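Long-range contact in KLLA0B12012p (PDB 6Y3P), which is the C-terminal ATP-grasp domain of Pby1, of the tubulin-tyrosine ligase family, a direct partner of the mRNA decapping enzyme Dcp2, and probably binds ATP: residues N72-L86 and Q340-F352. Numbering follows the deposited sequence.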
loop_
_atom_site.group_PDB
_atom_site.type_symbol
_atom_site.label_atom_id
_atom_site.label_comp_id
_atom_site.label_asym_id
_atom_site.label_seq_id
_atom_site.Cartn_x
_atom_site.Cartn_y
_atom_site.Cartn_z
ATOM N N ASN A 72 -5.848 7.338 -15.162
ATOM C CA ASN A 72 -5.838 6.381 -14.056
ATOM C C ASN A 72 -4.674 6.662 -13.074
ATOM O O ASN A 72 -4.004 5.749 -12.603
ATOM C CB ASN A 72 -5.824 4.934 -14.578
ATOM C CG ASN A 72 -4.555 4.537 -15.283
ATOM O OD1 ASN A 72 -4.141 5.161 -16.252
ATOM N ND2 ASN A 72 -3.932 3.455 -14.840
ATOM N N SER A 73 -4.453 7.939 -12.750
ATOM C CA SER A 73 -3.445 8.349 -11.777
ATOM C C SER A 73 -3.726 9.738 -11.259
ATOM O O SER A 73 -4.272 10.580 -11.997
ATOM C CB SER A 73 -2.037 8.341 -12.376
ATOM O OG SER A 73 -1.064 8.454 -11.349
ATOM N N TYR A 74 -3.274 9.992 -10.006
ATOM C CA TYR A 74 -3.310 11.313 -9.391
ATOM C C TYR A 74 -1.933 11.930 -9.583
ATOM O O TYR A 74 -0.996 11.225 -9.968
ATOM C CB TYR A 74 -3.708 11.256 -7.908
ATOM C CG TYR A 74 -5.175 10.982 -7.688
ATOM C CD1 TYR A 74 -5.658 9.681 -7.627
ATOM C CD2 TYR A 74 -6.075 12.023 -7.478
ATOM C CE1 TYR A 74 -7.009 9.420 -7.427
ATOM C CE2 TYR A 74 -7.429 11.776 -7.260
ATOM C CZ TYR A 74 -7.890 10.469 -7.222
ATOM O OH TYR A 74 -9.219 10.210 -6.996
ATOM N N ILE A 75 -1.818 13.251 -9.370
ATOM C CA ILE A 75 -0.567 13.975 -9.561
ATOM C C ILE A 75 0.277 13.995 -8.281
ATOM O O ILE A 75 1.449 13.620 -8.326
ATOM C CB ILE A 75 -0.846 15.377 -10.149
ATOM C CG1 ILE A 75 -1.298 15.246 -11.619
ATOM C CG2 ILE A 75 0.393 16.282 -10.056
ATOM C CD1 ILE A 75 -1.780 16.519 -12.285
ATOM N N TYR A 76 -0.319 14.427 -7.151
ATOM C CA TYR A 76 0.362 14.554 -5.862
ATOM C C TYR A 76 -0.011 13.406 -4.948
ATOM O O TYR A 76 -1.045 13.452 -4.288
ATOM C CB TYR A 76 0.045 15.917 -5.196
ATOM C CG TYR A 76 0.497 17.122 -5.992
ATOM C CD1 TYR A 76 1.844 17.469 -6.066
ATOM C CD2 TYR A 76 -0.413 17.893 -6.702
ATOM C CE1 TYR A 76 2.273 18.549 -6.828
ATOM C CE2 TYR A 76 -0.002 18.993 -7.444
ATOM C CZ TYR A 76 1.345 19.325 -7.498
ATOM O OH TYR A 76 1.763 20.417 -8.219
ATOM N N ARG A 77 0.811 12.367 -4.910
ATOM C CA ARG A 77 0.490 11.242 -4.064
ATOM C C ARG A 77 1.708 10.720 -3.260
ATOM O O ARG A 77 1.606 9.688 -2.605
ATOM C CB ARG A 77 -0.221 10.149 -4.888
ATOM C CG ARG A 77 0.637 9.356 -5.837
ATOM C CD ARG A 77 0.476 9.743 -7.294
ATOM N NE ARG A 77 1.683 9.314 -8.007
ATOM C CZ ARG A 77 1.792 8.188 -8.702
ATOM N NH1 ARG A 77 2.951 7.855 -9.260
ATOM N NH2 ARG A 77 0.743 7.393 -8.859
ATOM N N LYS A 78 2.821 11.470 -3.267
ATOM C CA LYS A 78 4.089 11.177 -2.571
ATOM C C LYS A 78 3.901 10.985 -1.063
ATOM O O LYS A 78 4.567 10.141 -0.464
ATOM C CB LYS A 78 5.112 12.294 -2.871
ATOM C CG LYS A 78 6.217 12.505 -1.847
ATOM C CD LYS A 78 7.386 13.232 -2.459
ATOM C CE LYS A 78 8.467 13.445 -1.445
ATOM N NZ LYS A 78 9.723 13.946 -2.063
ATOM N N ALA A 79 2.961 11.752 -0.469
ATOM C CA ALA A 79 2.581 11.716 0.947
ATOM C C ALA A 79 2.025 10.342 1.381
ATOM O O ALA A 79 1.966 10.084 2.580
ATOM C CB ALA A 79 1.567 12.822 1.240
ATOM N N ILE A 80 1.616 9.462 0.430
ATOM C CA ILE A 80 1.120 8.127 0.790
ATOM C C ILE A 80 1.923 7.009 0.105
ATOM O O ILE A 80 2.132 5.979 0.728
ATOM C CB ILE A 80 -0.434 7.926 0.644
ATOM C CG1 ILE A 80 -0.896 7.719 -0.820
ATOM C CG2 ILE A 80 -1.210 9.067 1.315
ATOM C CD1 ILE A 80 -2.259 7.095 -0.975
ATOM N N ILE A 81 2.408 7.202 -1.136
ATOM C CA ILE A 81 3.161 6.129 -1.824
ATOM C C ILE A 81 4.641 6.079 -1.397
ATOM O O ILE A 81 5.310 5.082 -1.668
ATOM C CB ILE A 81 2.986 6.104 -3.368
ATOM C CG1 ILE A 81 3.419 7.439 -4.038
ATOM C CG2 ILE A 81 1.556 5.701 -3.732
ATOM C CD1 ILE A 81 3.773 7.348 -5.546
ATOM N N ARG A 82 5.131 7.095 -0.671
ATOM C CA ARG A 82 6.503 7.067 -0.165
ATOM C C ARG A 82 6.454 6.760 1.321
ATOM O O ARG A 82 5.917 7.556 2.087
ATOM C CB ARG A 82 7.255 8.381 -0.455
ATOM C CG ARG A 82 7.556 8.613 -1.938
ATOM C CD ARG A 82 8.871 7.993 -2.393
ATOM N NE ARG A 82 10.035 8.566 -1.706
ATOM C CZ ARG A 82 10.660 9.684 -2.073
ATOM N NH1 ARG A 82 10.236 10.378 -3.124
ATOM N NH2 ARG A 82 11.710 10.117 -1.389
ATOM N N LYS A 83 6.996 5.592 1.724
ATOM C CA LYS A 83 6.986 5.100 3.111
ATOM C C LYS A 83 7.640 6.076 4.118
ATOM O O LYS A 83 7.207 6.100 5.268
ATOM C CB LYS A 83 7.569 3.661 3.208
ATOM C CG LYS A 83 7.437 2.925 4.571
ATOM C CD LYS A 83 6.109 3.141 5.343
ATOM C CE LYS A 83 6.189 2.848 6.833
ATOM N NZ LYS A 83 6.151 1.381 7.138
ATOM N N HIS A 84 8.599 6.929 3.699
ATOM C CA HIS A 84 9.161 7.901 4.641
ATOM C C HIS A 84 8.104 8.985 4.905
ATOM O O HIS A 84 7.778 9.282 6.061
ATOM C CB HIS A 84 10.495 8.494 4.135
ATOM C CG HIS A 84 10.995 9.668 4.934
ATOM N ND1 HIS A 84 10.657 10.973 4.595
ATOM C CD2 HIS A 84 11.795 9.700 6.029
ATOM C CE1 HIS A 84 11.247 11.749 5.494
ATOM N NE2 HIS A 84 11.951 11.034 6.371
ATOM N N TYR A 85 7.506 9.489 3.830
ATOM C CA TYR A 85 6.506 10.544 3.866
ATOM C C TYR A 85 5.170 10.079 4.461
ATOM O O TYR A 85 4.541 10.859 5.179
ATOM C CB TYR A 85 6.379 11.172 2.473
ATOM C CG TYR A 85 7.635 11.947 2.144
ATOM C CD1 TYR A 85 7.782 13.273 2.544
ATOM C CD2 TYR A 85 8.740 11.315 1.569
ATOM C CE1 TYR A 85 8.969 13.973 2.324
ATOM C CE2 TYR A 85 9.939 12.001 1.356
ATOM C CZ TYR A 85 10.041 13.339 1.713
ATOM O OH TYR A 85 11.192 14.059 1.461
ATOM N N LEU A 86 4.793 8.794 4.248
ATOM C CA LEU A 86 3.595 8.148 4.793
ATOM C C LEU A 86 3.638 8.278 6.307
ATOM O O LEU A 86 2.664 8.749 6.899
ATOM C CB LEU A 86 3.525 6.646 4.387
ATOM C CG LEU A 86 2.293 5.853 4.836
ATOM C CD1 LEU A 86 1.029 6.329 4.112
ATOM C CD2 LEU A 86 2.482 4.363 4.591
ATOM N N GLN A 340 -4.952 -8.501 14.384
ATOM C CA GLN A 340 -4.794 -7.052 14.281
ATOM C C GLN A 340 -3.991 -6.710 13.038
ATOM O O GLN A 340 -2.935 -7.302 12.804
ATOM C CB GLN A 340 -4.158 -6.456 15.560
ATOM C CG GLN A 340 -4.966 -6.675 16.872
ATOM C CD GLN A 340 -6.443 -6.403 16.686
ATOM O OE1 GLN A 340 -6.868 -5.260 16.517
ATOM N NE2 GLN A 340 -7.254 -7.452 16.628
ATOM N N VAL A 341 -4.498 -5.779 12.223
ATOM C CA VAL A 341 -3.802 -5.369 11.000
ATOM C C VAL A 341 -2.810 -4.234 11.264
ATOM O O VAL A 341 -3.004 -3.402 12.133
ATOM C CB VAL A 341 -4.722 -5.040 9.770
ATOM C CG1 VAL A 341 -5.802 -6.099 9.548
ATOM C CG2 VAL A 341 -5.335 -3.649 9.869
ATOM N N LYS A 342 -1.771 -4.186 10.462
ATOM C CA LYS A 342 -0.795 -3.136 10.563
ATOM C C LYS A 342 -0.427 -2.700 9.188
ATOM O O LYS A 342 0.016 -3.514 8.392
ATOM C CB LYS A 342 0.399 -3.531 11.470
ATOM C CG LYS A 342 0.187 -2.969 12.894
ATOM C CD LYS A 342 0.938 -3.712 13.996
ATOM C CE LYS A 342 0.727 -3.111 15.382
ATOM N NZ LYS A 342 1.338 -1.750 15.544
ATOM N N LEU A 343 -0.716 -1.433 8.858
ATOM C CA LEU A 343 -0.361 -0.923 7.536
ATOM C C LEU A 343 1.154 -0.794 7.420
ATOM O O LEU A 343 1.808 -0.201 8.280
ATOM C CB LEU A 343 -1.070 0.403 7.176
ATOM C CG LEU A 343 -0.752 0.972 5.786
ATOM C CD1 LEU A 343 -1.282 0.078 4.669
ATOM C CD2 LEU A 343 -1.277 2.378 5.652
ATOM N N LEU A 344 1.696 -1.374 6.353
ATOM C CA LEU A 344 3.112 -1.336 6.098
ATOM C C LEU A 344 3.426 -0.296 5.028
ATOM O O LEU A 344 4.309 0.533 5.235
ATOM C CB LEU A 344 3.610 -2.746 5.707
ATOM C CG LEU A 344 5.062 -2.868 5.255
ATOM C CD1 LEU A 344 6.054 -2.670 6.433
ATOM C CD2 LEU A 344 5.290 -4.206 4.562
ATOM N N GLU A 345 2.729 -0.349 3.878
ATOM C CA GLU A 345 2.987 0.562 2.749
ATOM C C GLU A 345 1.833 0.623 1.772
ATOM O O GLU A 345 0.937 -0.237 1.771
ATOM C CB GLU A 345 4.265 0.149 1.990
ATOM C CG GLU A 345 4.153 -1.208 1.304
ATOM C CD GLU A 345 5.448 -1.851 0.847
ATOM O OE1 GLU A 345 6.466 -1.130 0.747
ATOM O OE2 GLU A 345 5.439 -3.074 0.568
ATOM N N VAL A 346 1.895 1.643 0.911
ATOM C CA VAL A 346 0.942 1.898 -0.154
ATOM C C VAL A 346 1.792 1.908 -1.425
ATOM O O VAL A 346 2.780 2.624 -1.503
ATOM C CB VAL A 346 0.176 3.235 0.096
ATOM C CG1 VAL A 346 -0.745 3.595 -1.068
ATOM C CG2 VAL A 346 -0.594 3.205 1.419
ATOM N N ASN A 347 1.452 1.050 -2.374
ATOM C CA ASN A 347 2.156 0.930 -3.646
ATOM C C ASN A 347 1.279 1.411 -4.792
ATOM O O ASN A 347 0.149 0.952 -4.968
ATOM C CB ASN A 347 2.625 -0.513 -3.909
ATOM C CG ASN A 347 3.583 -1.036 -2.875
ATOM O OD1 ASN A 347 4.726 -0.583 -2.756
ATOM N ND2 ASN A 347 3.124 -1.985 -2.088
ATOM N N ALA A 348 1.818 2.360 -5.540
ATOM C CA ALA A 348 1.254 2.935 -6.753
ATOM C C ALA A 348 1.594 1.951 -7.854
ATOM O O ALA A 348 2.641 1.287 -7.788
ATOM C CB ALA A 348 1.932 4.274 -7.061
ATOM N N PHE A 349 0.718 1.872 -8.865
ATOM C CA PHE A 349 0.850 1.025 -10.053
ATOM C C PHE A 349 1.312 -0.416 -9.684
ATOM O O PHE A 349 2.356 -0.893 -10.149
ATOM C CB PHE A 349 1.734 1.738 -11.101
ATOM C CG PHE A 349 0.954 2.857 -11.766
ATOM C CD1 PHE A 349 0.763 4.077 -11.117
ATOM C CD2 PHE A 349 0.350 2.665 -13.006
ATOM C CE1 PHE A 349 -0.002 5.086 -11.703
ATOM C CE2 PHE A 349 -0.427 3.670 -13.583
ATOM C CZ PHE A 349 -0.586 4.881 -12.937
ATOM N N PRO A 350 0.544 -1.090 -8.787
ATOM C CA PRO A 350 0.933 -2.444 -8.364
ATOM C C PRO A 350 0.851 -3.475 -9.488
ATOM O O PRO A 350 0.102 -3.284 -10.449
ATOM C CB PRO A 350 -0.097 -2.770 -7.272
ATOM C CG PRO A 350 -1.306 -1.956 -7.650
ATOM C CD PRO A 350 -0.734 -0.677 -8.155
ATOM N N ASP A 351 1.633 -4.567 -9.371
ATOM C CA ASP A 351 1.570 -5.631 -10.366
ATOM C C ASP A 351 0.328 -6.438 -10.019
ATOM O O ASP A 351 0.206 -6.949 -8.908
ATOM C CB ASP A 351 2.853 -6.514 -10.386
ATOM C CG ASP A 351 3.084 -7.342 -11.662
ATOM O OD1 ASP A 351 2.431 -7.048 -12.706
ATOM O OD2 ASP A 351 3.950 -8.243 -11.635
ATOM N N PHE A 352 -0.640 -6.425 -10.926
ATOM C CA PHE A 352 -1.894 -7.152 -10.805
ATOM C C PHE A 352 -1.734 -8.590 -11.325
ATOM O O PHE A 352 -2.631 -9.398 -11.098
ATOM C CB PHE A 352 -3.022 -6.429 -11.571
ATOM C CG PHE A 352 -3.376 -5.048 -11.064
ATOM C CD1 PHE A 352 -4.223 -4.884 -9.969
ATOM C CD2 PHE A 352 -2.892 -3.908 -11.702
ATOM C CE1 PHE A 352 -4.549 -3.604 -9.504
ATOM C CE2 PHE A 352 -3.204 -2.633 -11.224
ATOM C CZ PHE A 352 -4.036 -2.488 -10.137
HETATM O O HOH W 1 3.968 4.010 1.406
#
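Lys83 NZ hydrogen-bonds to Leu344 O where helix 83-95 meets strand 341-347, which pairs antiparallel with strand 326-335 in this ATP-grasp domain, at a classic beta bulge formed by Leu344 and Glu345 facing Asp332. From CB, which points toward the strand, the lysine chain runs along the Leu344 carbonyl: CG and CE both lie near its oxygen, and CD comes to 3.2 Å from Leu344 O. NZ reaches that oxygen at 2.8 Å. Bends at chi2 (38°) and chi4 (-78°) curl the chain around this acceptor and bring NZ onto a lone pair of Leu344 O, in the carbonyl plane. NZ also bonds Gln198 OE1, on strand 194-200, and Leu107 O. Replacing the lysine by methionine removes the ammonium and would probably leave Leu344 O, Leu107 O and Gln198 OE1 without this shared donor.

Beyond the bulge, Val346 is the apolar centre: CG1 meets Ile80 CD1 and Ile81 CG2, while CG2 approaches Leu86 CD1. A water joins the two backbones beside it, donating to Ile80 O and accepting from Val346 N. Ile81 CG2 reaches on to Ala348 CB, at 3.6 Å, and Ile81 CD1 lies over one face of the Arg77 guanidinium, whose NH2 forms a salt bridge with Glu327. That same nitrogen meets the edge of the Phe349 ring at CE1, the two planes 70° apart. Beside it, Ser73 OG lies near the ring plane, 3.5 Å from Phe349 CE1. Farther round the rim is Asn72, whose OD1 accepts a hydrogen bond from Gly53 N and whose ND2 stands 3.7 Å from Phe349 CE2.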